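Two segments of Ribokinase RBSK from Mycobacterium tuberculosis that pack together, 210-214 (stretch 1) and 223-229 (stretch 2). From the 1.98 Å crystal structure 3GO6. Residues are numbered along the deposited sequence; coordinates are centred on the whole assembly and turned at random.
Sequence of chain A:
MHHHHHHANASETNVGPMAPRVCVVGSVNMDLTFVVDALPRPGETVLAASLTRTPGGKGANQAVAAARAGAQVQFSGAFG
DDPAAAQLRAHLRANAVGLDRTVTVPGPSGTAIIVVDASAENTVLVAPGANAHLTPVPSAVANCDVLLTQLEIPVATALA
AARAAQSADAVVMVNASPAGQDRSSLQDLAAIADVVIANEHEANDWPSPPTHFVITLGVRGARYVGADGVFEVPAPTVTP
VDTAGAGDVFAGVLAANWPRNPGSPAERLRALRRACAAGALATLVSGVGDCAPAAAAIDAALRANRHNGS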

# COMPACT_ATOMS: atom_id res chain seq x y z
N PRO A 210 -3.84 24.77 24.68
CA PRO A 210 -4.79 25.71 24.10
C PRO A 210 -5.85 26.07 25.12
O PRO A 210 -5.86 25.52 26.23
CB PRO A 210 -5.43 24.88 22.98
CG PRO A 210 -5.47 23.48 23.59
CD PRO A 210 -4.16 23.37 24.32
N THR A 211 -6.75 26.97 24.76
CA THR A 211 -7.87 27.30 25.63
C THR A 211 -8.66 26.03 25.97
O THR A 211 -9.04 25.82 27.12
CB THR A 211 -8.79 28.34 24.99
OG1 THR A 211 -7.98 29.39 24.46
CG2 THR A 211 -9.77 28.93 26.02
N HIS A 212 -8.87 25.18 24.96
CA HIS A 212 -9.66 23.96 25.13
C HIS A 212 -8.88 22.76 24.56
O HIS A 212 -8.81 22.60 23.34
CB HIS A 212 -11.01 24.11 24.42
CG HIS A 212 -11.74 25.37 24.79
ND1 HIS A 212 -12.40 25.52 26.00
CD2 HIS A 212 -11.92 26.53 24.12
CE1 HIS A 212 -12.95 26.72 26.05
NE2 HIS A 212 -12.67 27.36 24.92
N PHE A 213 -8.28 21.94 25.44
CA PHE A 213 -7.50 20.77 25.03
C PHE A 213 -8.43 19.56 25.08
O PHE A 213 -8.95 19.21 26.15
CB PHE A 213 -6.30 20.55 25.97
CG PHE A 213 -5.04 20.03 25.28
CD1 PHE A 213 -5.10 19.37 24.04
CD2 PHE A 213 -3.80 20.17 25.92
CE1 PHE A 213 -3.94 18.89 23.43
CE2 PHE A 213 -2.62 19.71 25.32
CZ PHE A 213 -2.68 19.06 24.07
N VAL A 214 -8.68 18.96 23.91
CA VAL A 214 -9.60 17.82 23.78
C VAL A 214 -8.76 16.59 23.48
O VAL A 214 -8.23 16.43 22.37
CB VAL A 214 -10.67 18.05 22.67
CG1 VAL A 214 -11.60 16.84 22.55
CG2 VAL A 214 -11.49 19.32 22.97
N ARG A 223 -11.12 13.28 27.07
CA ARG A 223 -10.78 14.03 28.29
C ARG A 223 -10.67 15.50 27.86
O ARG A 223 -10.10 15.80 26.80
CB ARG A 223 -9.41 13.53 28.74
CG ARG A 223 -8.95 13.86 30.10
CD ARG A 223 -7.81 12.90 30.54
NE ARG A 223 -6.58 12.94 29.72
CZ ARG A 223 -5.67 13.92 29.77
NH1 ARG A 223 -5.86 14.98 30.55
NH2 ARG A 223 -4.57 13.86 29.03
N TYR A 224 -11.22 16.41 28.65
CA TYR A 224 -11.07 17.85 28.42
C TYR A 224 -10.18 18.49 29.51
O TYR A 224 -10.36 18.20 30.70
CB TYR A 224 -12.44 18.53 28.38
CG TYR A 224 -12.41 20.03 28.36
CD1 TYR A 224 -12.62 20.74 27.17
CD2 TYR A 224 -12.18 20.76 29.53
CE1 TYR A 224 -12.58 22.12 27.14
CE2 TYR A 224 -12.15 22.16 29.52
CZ TYR A 224 -12.35 22.83 28.32
OH TYR A 224 -12.33 24.19 28.28
N VAL A 225 -9.23 19.33 29.08
CA VAL A 225 -8.45 20.18 29.97
C VAL A 225 -8.45 21.60 29.41
O VAL A 225 -8.05 21.82 28.25
CB VAL A 225 -6.98 19.73 30.11
CG1 VAL A 225 -6.26 20.54 31.21
CG2 VAL A 225 -6.87 18.23 30.39
N GLY A 226 -8.92 22.57 30.19
CA GLY A 226 -8.84 23.97 29.78
C GLY A 226 -9.66 24.90 30.62
O GLY A 226 -9.91 24.64 31.80
N ALA A 227 -10.11 25.99 29.99
CA ALA A 227 -10.86 27.05 30.67
C ALA A 227 -12.09 26.55 31.42
O ALA A 227 -12.52 27.19 32.39
CB ALA A 227 -11.25 28.15 29.69
N ASP A 228 -12.68 25.43 30.96
CA ASP A 228 -13.87 24.86 31.61
C ASP A 228 -13.51 23.89 32.73
O ASP A 228 -14.39 23.26 33.32
CB ASP A 228 -14.77 24.16 30.58
CG ASP A 228 -15.44 25.12 29.62
OD1 ASP A 228 -15.45 26.35 29.88
OD2 ASP A 228 -15.97 24.65 28.58
N GLY A 229 -12.22 23.76 33.02
CA GLY A 229 -11.74 22.82 34.02
C GLY A 229 -11.18 21.54 33.44
O GLY A 229 -10.52 21.56 32.40
O HOH W 1 -5.84 23.55 28.08

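Two antiparallel strands pair here, and the backbone does most of the joining. Ahead of the strand, Pro 210 makes no direct contact, but a water donates to both its O (2.7 Å) and Val 225 O (2.8 Å), linking the loop to the partner strand. Thr 211 points its CB away, yet its carbonyl works hard: Ala 227 N donates to Thr 211 O at 3.1 Å, and Gly 226 CA makes a CA-H...O contact with the same Thr 211 O at 3.2 Å. Such closeness requires glycine, since a CB at Gly 226 would clash with Thr 211 O, and its backbone angles demand glycine anyway.

His 212, paired with Gly 226, carries the one side-chain hydrogen bond between the stretches: His 212 ND1 lies 2.6 Å from Tyr 224 OH, near the imidazole plane. The buried phenol is used twice, for Asp 228 N donates to Tyr 224 OH at 3.0 Å, tying the turn to the same site.

Phe 213 supplies the central rung, with Phe 213 N to Val 225 O at 2.8 Å and Val 225 N to Phe 213 O at 2.9 Å. On that face Phe 213 CB meets Val 225 CB at 4.3 Å, while the phenyl leads away. Val 214, buried and beta-branched as suits a strand, shares the other face with His 212 and Tyr 224.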